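Local coordinates for protein HET-C2 (Podospora anserina, PDB 3KV0) that belongs to the glycolipid transfer protein (GLTP) family and probably binds sphingolipids and carries them between membranes, at residues T51-D54 with V55-S58; L80-P83 with L84-Q87; E130-A133 with D134-G138. All blocks are in the same frame, centred on the assembly; numbering follows the deposited sequence.

How the contacts relate
Contacts 1, 2 and 3 come one after another along the chain of this largely helical protein of the GLTP fold. Contact 1 lies near the C-terminal end of helix 39-57 and contact 3 at the start of helix 132-142. Their centres are about 15 Å apart and they touch: Leu56 CD1 packs 3.6 Å from Phe136 CZ, and Leu56 CD2 lies against Leu132 CD1, so one leucine joins the two helices. Contact 2 belongs to the loop before helix 89-96, its centre about 31 Å from that of contact 1 and 39 Å from that of contact 3. Its backbone meets the start of helix 39-57, so this helix touches contact 2 at one end and carries contact 1 near the other.

Contact 1: residues T51-D54 with V55-S58; sequences TMFD and VLGS
Leu56 packs against Met52 and Phe53, one turn earlier in the helix. Its CB sits 3.6 Å from Met52 O, close to Phe53 O as well. CG leaves beside the backbone N, anti to the carbonyl carbon (chi1 -79°), and this keeps it near the Met52 carbonyl oxygen. At the tip, CD1 touches two apolar side chains, Met52 CG at 4.3 Å and Phe53 CD1 at 4.2 Å, the methyl oblique to the ring. Beyond these, the leucine meets Leu132 and Phe136 of helix 132-142.

All this happens in the last turns of helix 39-57, one of the helices of the GLTP fold. The i to i+4 ladder carries the backbone here, with Leu56 N donating to Met52 O at 3.0 Å and Gly57 N to Phe53 O at 2.9 Å. The turn before is looser, since the helix is kinked around Met52 and Phe53 and the bond from Val55 N to Thr51 O is weak. Val55 fits in alongside: its CG2 lies near Thr51 O, and its side chain also meets Phe16.

On another side of the helix the contact is polar. Ser58 OG donates to Asp54 OD1 across 3.1 Å, coming from above the carboxylate plane, 46° out of it. A water donates a second bond to Asp54 OD1 at 3.2 Å and another to Ser58 O at 2.8 Å, closing a bridge between carboxylate and backbone.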
loop_
_atom_site.group_PDB
_atom_site.type_symbol
_atom_site.label_atom_id
_atom_site.label_comp_id
_atom_site.label_asym_id
_atom_site.label_seq_id
_atom_site.Cartn_x
_atom_site.Cartn_y
_atom_site.Cartn_z
ATOM N N THR A 51 0.279 9.086 3.378
ATOM C CA THR A 51 0.862 10.419 3.595
ATOM C C THR A 51 2.073 10.627 2.703
ATOM O O THR A 51 2.474 11.757 2.437
ATOM C CB THR A 51 1.204 10.693 5.095
ATOM O OG1 THR A 51 2.183 9.757 5.586
ATOM C CG2 THR A 51 -0.080 10.600 5.951
ATOM N N MET A 52 2.629 9.539 2.184
ATOM C CA MET A 52 3.751 9.637 1.276
ATOM C C MET A 52 3.282 10.207 -0.079
ATOM O O MET A 52 4.039 10.855 -0.788
ATOM C CB MET A 52 4.418 8.266 1.141
ATOM C CG MET A 52 5.379 8.145 0.016
ATOM S SD MET A 52 6.927 8.651 0.656
ATOM C CE MET A 52 7.300 7.239 1.717
ATOM N N PHE A 53 2.020 9.988 -0.428
ATOM C CA PHE A 53 1.477 10.601 -1.624
ATOM C C PHE A 53 1.517 12.111 -1.554
ATOM O O PHE A 53 1.714 12.756 -2.576
ATOM C CB PHE A 53 0.077 10.102 -1.911
ATOM C CG PHE A 53 0.038 8.649 -2.233
ATOM C CD1 PHE A 53 0.845 8.129 -3.248
ATOM C CD2 PHE A 53 -0.766 7.804 -1.513
ATOM C CE1 PHE A 53 0.837 6.750 -3.503
ATOM C CE2 PHE A 53 -0.789 6.451 -1.763
ATOM C CZ PHE A 53 0.016 5.916 -2.745
ATOM N N ASP A 54 1.365 12.654 -0.358
ATOM C CA ASP A 54 1.445 14.103 -0.168
ATOM C C ASP A 54 2.857 14.635 -0.409
ATOM O O ASP A 54 3.031 15.704 -1.005
ATOM C CB ASP A 54 0.927 14.458 1.207
ATOM C CG ASP A 54 -0.572 14.172 1.337
ATOM O OD1 ASP A 54 -1.306 14.325 0.329
ATOM O OD2 ASP A 54 -0.997 13.747 2.417
ATOM N N VAL A 55 3.849 13.851 0.014
ATOM C CA VAL A 55 5.266 14.164 -0.192
ATOM C C VAL A 55 5.563 14.144 -1.673
ATOM O O VAL A 55 6.227 15.033 -2.180
ATOM C CB VAL A 55 6.184 13.136 0.517
ATOM C CG1 VAL A 55 7.653 13.460 0.273
ATOM C CG2 VAL A 55 5.907 13.103 1.992
ATOM N N LEU A 56 5.056 13.132 -2.374
ATOM C CA LEU A 56 5.278 12.969 -3.811
ATOM C C LEU A 56 4.594 14.033 -4.670
ATOM O O LEU A 56 5.141 14.470 -5.707
ATOM C CB LEU A 56 4.735 11.611 -4.272
ATOM C CG LEU A 56 5.630 10.416 -3.969
ATOM C CD1 LEU A 56 4.836 9.105 -4.125
ATOM C CD2 LEU A 56 6.808 10.436 -4.938
ATOM N N GLY A 57 3.384 14.414 -4.274
ATOM C CA GLY A 57 2.587 15.297 -5.105
ATOM C C GLY A 57 1.137 15.274 -4.671
ATOM O O GLY A 57 0.317 14.517 -5.235
ATOM N N SER A 58 0.832 16.154 -3.717
ATOM C CA SER A 58 -0.480 16.219 -3.055
ATOM C C SER A 58 -1.630 16.177 -4.054
ATOM O O SER A 58 -2.496 15.300 -3.974
ATOM C CB SER A 58 -0.593 17.462 -2.176
ATOM O OG SER A 58 -1.324 17.151 -1.010
HETATM O O HOH W 1 -1.881 13.037 -2.519
#

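Contact 2: residues L80-P83 with L84-Q87; sequences LAAP and LESQ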
loop_
_atom_site.group_PDB
_atom_site.type_symbol
_atom_site.label_atom_id
_atom_site.label_comp_id
_atom_site.label_asym_id
_atom_site.label_seq_id
_atom_site.Cartn_x
_atom_site.Cartn_y
_atom_site.Cartn_z
ATOM N N LEU A 80 -15.177 -3.110 12.350
ATOM C CA LEU A 80 -16.004 -2.494 13.380
ATOM C C LEU A 80 -17.344 -3.221 13.559
ATOM O O LEU A 80 -17.769 -3.412 14.697
ATOM C CB LEU A 80 -16.222 -1.000 13.091
ATOM C CG LEU A 80 -14.974 -0.109 13.223
ATOM C CD1 LEU A 80 -15.336 1.340 12.926
ATOM C CD2 LEU A 80 -14.302 -0.239 14.580
ATOM N N ALA A 81 -17.970 -3.649 12.460
ATOM C CA ALA A 81 -19.269 -4.340 12.488
ATOM C C ALA A 81 -19.194 -5.781 12.997
ATOM O O ALA A 81 -20.191 -6.315 13.509
ATOM C CB ALA A 81 -19.947 -4.309 11.098
ATOM N N ALA A 82 -18.025 -6.404 12.860
ATOM C CA ALA A 82 -17.833 -7.794 13.262
ATOM C C ALA A 82 -16.458 -8.020 13.888
ATOM O O ALA A 82 -15.694 -8.826 13.380
ATOM C CB ALA A 82 -18.011 -8.705 12.054
ATOM N N PRO A 83 -16.159 -7.342 15.012
ATOM C CA PRO A 83 -14.789 -7.229 15.562
ATOM C C PRO A 83 -14.096 -8.483 16.053
ATOM O O PRO A 83 -12.869 -8.622 15.903
ATOM C CB PRO A 83 -14.933 -6.242 16.716
ATOM C CG PRO A 83 -16.385 -5.997 16.904
ATOM C CD PRO A 83 -17.158 -6.598 15.799
ATOM N N LEU A 84 -14.848 -9.378 16.687
ATOM C CA LEU A 84 -14.265 -10.629 17.171
ATOM C C LEU A 84 -13.900 -11.543 15.989
ATOM O O LEU A 84 -12.945 -12.310 16.060
ATOM C CB LEU A 84 -15.250 -11.329 18.155
ATOM C CG LEU A 84 -15.620 -10.501 19.398
ATOM C CD1 LEU A 84 -16.712 -11.227 20.272
ATOM C CD2 LEU A 84 -14.387 -10.177 20.245
ATOM N N GLU A 85 -14.666 -11.440 14.906
ATOM C CA GLU A 85 -14.452 -12.221 13.679
ATOM C C GLU A 85 -13.394 -11.624 12.681
ATOM O O GLU A 85 -13.113 -12.210 11.623
ATOM C CB GLU A 85 -15.791 -12.322 12.953
ATOM C CG GLU A 85 -16.964 -12.883 13.826
ATOM C CD GLU A 85 -18.106 -13.411 12.976
ATOM O OE1 GLU A 85 -18.454 -12.745 11.973
ATOM O OE2 GLU A 85 -18.665 -14.489 13.310
ATOM N N SER A 86 -12.827 -10.474 13.022
ATOM C CA SER A 86 -12.079 -9.659 12.063
ATOM C C SER A 86 -10.755 -9.160 12.642
ATOM O O SER A 86 -10.251 -8.130 12.239
ATOM C CB SER A 86 -12.952 -8.475 11.647
ATOM O OG SER A 86 -14.156 -8.925 11.044
ATOM N N GLN A 87 -10.179 -9.918 13.574
ATOM C CA GLN A 87 -8.978 -9.502 14.297
ATOM C C GLN A 87 -7.686 -9.571 13.479
ATOM O O GLN A 87 -6.719 -8.854 13.766
ATOM C CB GLN A 87 -8.805 -10.369 15.554
ATOM C CG GLN A 87 -9.393 -9.750 16.796
ATOM C CD GLN A 87 -8.955 -10.506 18.055
ATOM O OE1 GLN A 87 -8.009 -10.103 18.741
ATOM N NE2 GLN A 87 -9.610 -11.625 18.325
#
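Two overlapping type I beta turns, Ala82 to Glu85 and Pro83 to Ser86, reverse the loop that leads into helix 89-96, and Ala82 O is where they are tied to the serine side chain. Pro83 takes the second position of the first turn, where its ring restricts phi. The turn's own bond, from Glu85 N to Ala82 O, is weak at 3.2 Å and bent to 125° at the hydrogen. A firmer hold on the same oxygen comes from Ser86 OG, which donates to Ala82 O at 2.8 Å from above the carbonyl plane, 42° out of it. With OG beside the serine's own backbone N (chi1 -60°), the hydroxyl can turn back onto the chain four residues before. Replacing Ser86 by an alanine removes the hydroxyl bond to Ala82 O and would probably leave that oxygen relying on the weak Glu85 amide bond, with the first turn less firmly held. In the second turn Ser86 N gives Pro83 O a long, weak bond of 3.4 Å.

Two side chains gather at the methyl of Ala82: its CB lies 4.0 Å from Ser86 OG and 4.1 Å from Glu85 OE1, the latter also in a long, weak ion pair with Arg78. At the end of the turns, Glu85 O accepts from Asn95 ND2 on helix 89-96, while Ser86 O takes the Thr39 hydroxyl and Gln87 bonds backbone to backbone with Thr39, the first residue of helix 39-57.

Contact 3: residues E130-A133 with D134-G138; sequences EELA and DSFRG
Glu131 O is gripped by two amides: Ser135 N donates to it at 3.1 Å in a nearly straight bond (167°), and Asp134 N adds a weak, strongly bent one. One residue earlier, Glu130, its chain extended beyond CG, reaches forward to the helix's first turn, where Ser135 OG donates to Glu130 OE1 at 2.6 Å from above the carboxylate plane; the hydroxyl also bonds Asn125 OD1. Glu130 OE2 takes a water at 2.7 Å.

This is the N-terminal start of helix 132-142, with Glu131 in the N-cap position. Its chain bends at chi2 (-56°), folding OE1 back to accept from Leu132 N at 3.0 Å; Arg166 N bonds the same oxygen. Rather than a direct capping-box bond, a water relays Glu131 N to Asp134 OD2.

Asp134 also pairs with Arg137, whose NH1 makes a salt bridge to Asp134 OD1 at 3.1 Å, the oxygen lying in the guanidinium plane at its edge. The methyl of Ala133 lies over one face of that group, near its rim, its CB 3.9 Å from Arg137 NH1, and Arg137 NH2 continues to Ser161. Leu132 and Phe136 lie side by side against Leu56 of helix 39-57, with Leu132 CD2 4.0 Å from Phe136 CE1.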
loop_
_atom_site.group_PDB
_atom_site.type_symbol
_atom_site.label_atom_id
_atom_site.label_comp_id
_atom_site.label_asym_id
_atom_site.label_seq_id
_atom_site.Cartn_x
_atom_site.Cartn_y
_atom_site.Cartn_z
ATOM N N GLU A 130 17.095 5.748 -11.975
ATOM C CA GLU A 130 15.856 6.104 -12.693
ATOM C C GLU A 130 15.157 7.328 -12.101
ATOM O O GLU A 130 15.255 7.588 -10.896
ATOM C CB GLU A 130 14.870 4.926 -12.592
ATOM C CG GLU A 130 14.198 4.513 -13.881
ATOM C CD GLU A 130 13.206 3.399 -13.698
ATOM O OE1 GLU A 130 12.911 3.037 -12.530
ATOM O OE2 GLU A 130 12.693 2.886 -14.727
ATOM N N GLU A 131 14.415 8.058 -12.935
ATOM C CA GLU A 131 13.612 9.138 -12.410
ATOM C C GLU A 131 12.366 8.514 -11.780
ATOM O O GLU A 131 11.936 7.421 -12.180
ATOM C CB GLU A 131 13.225 10.193 -13.475
ATOM C CG GLU A 131 14.073 11.519 -13.431
ATOM C CD GLU A 131 14.039 12.220 -12.062
ATOM O OE1 GLU A 131 13.153 11.874 -11.232
ATOM O OE2 GLU A 131 14.905 13.101 -11.805
ATOM N N LEU A 132 11.808 9.223 -10.809
ATOM C CA LEU A 132 10.656 8.739 -10.081
ATOM C C LEU A 132 9.509 8.398 -11.002
ATOM O O LEU A 132 8.849 7.394 -10.802
ATOM C CB LEU A 132 10.155 9.733 -9.023
ATOM C CG LEU A 132 10.658 9.544 -7.605
ATOM C CD1 LEU A 132 10.101 10.659 -6.741
ATOM C CD2 LEU A 132 10.335 8.165 -7.019
ATOM N N ALA A 133 9.238 9.267 -11.972
ATOM C CA ALA A 133 8.115 9.076 -12.866
ATOM C C ALA A 133 8.198 7.747 -13.569
ATOM O O ALA A 133 7.194 7.068 -13.689
ATOM C CB ALA A 133 7.990 10.265 -13.886
ATOM N N ASP A 134 9.396 7.341 -14.001
ATOM C CA ASP A 134 9.573 6.067 -14.698
ATOM C C ASP A 134 9.492 4.833 -13.773
ATOM O O ASP A 134 8.965 3.782 -14.165
ATOM C CB ASP A 134 10.924 6.072 -15.424
ATOM C CG ASP A 134 10.998 7.159 -16.509
ATOM O OD1 ASP A 134 10.067 7.242 -17.354
ATOM O OD2 ASP A 134 11.985 7.929 -16.482
ATOM N N SER A 135 10.029 4.949 -12.556
ATOM C CA SER A 135 9.830 3.854 -11.567
ATOM C C SER A 135 8.323 3.643 -11.314
ATOM O O SER A 135 7.824 2.519 -11.347
ATOM C CB SER A 135 10.565 4.136 -10.257
ATOM O OG SER A 135 11.967 4.301 -10.425
ATOM N N PHE A 136 7.586 4.740 -11.116
ATOM C CA PHE A 136 6.137 4.639 -10.978
ATOM C C PHE A 136 5.444 4.079 -12.220
ATOM O O PHE A 136 4.586 3.196 -12.116
ATOM C CB PHE A 136 5.533 5.971 -10.501
ATOM C CG PHE A 136 5.550 6.118 -9.017
ATOM C CD1 PHE A 136 6.586 6.751 -8.368
ATOM C CD2 PHE A 136 4.536 5.559 -8.246
ATOM C CE1 PHE A 136 6.592 6.840 -6.960
ATOM C CE2 PHE A 136 4.536 5.668 -6.849
ATOM C CZ PHE A 136 5.580 6.284 -6.211
ATOM N N ARG A 137 5.827 4.539 -13.424
ATOM C CA ARG A 137 5.201 4.001 -14.617
ATOM C C ARG A 137 5.411 2.518 -14.787
ATOM O O ARG A 137 4.512 1.805 -15.167
ATOM C CB ARG A 137 5.697 4.691 -15.876
ATOM C CG ARG A 137 5.110 6.053 -16.114
ATOM C CD ARG A 137 6.055 6.833 -17.075
ATOM N NE ARG A 137 5.587 8.196 -17.273
ATOM C CZ ARG A 137 6.358 9.247 -17.536
ATOM N NH1 ARG A 137 7.680 9.143 -17.608
ATOM N NH2 ARG A 137 5.792 10.434 -17.708
ATOM N N GLY A 138 6.610 2.044 -14.507
ATOM C CA GLY A 138 6.870 0.632 -14.689
ATOM C C GLY A 138 6.140 -0.206 -13.660
ATOM O O GLY A 138 5.683 -1.280 -13.960
HETATM O O HOH W 2 10.793 0.973 -14.613
HETATM O O HOH W 3 14.459 7.721 -15.804
#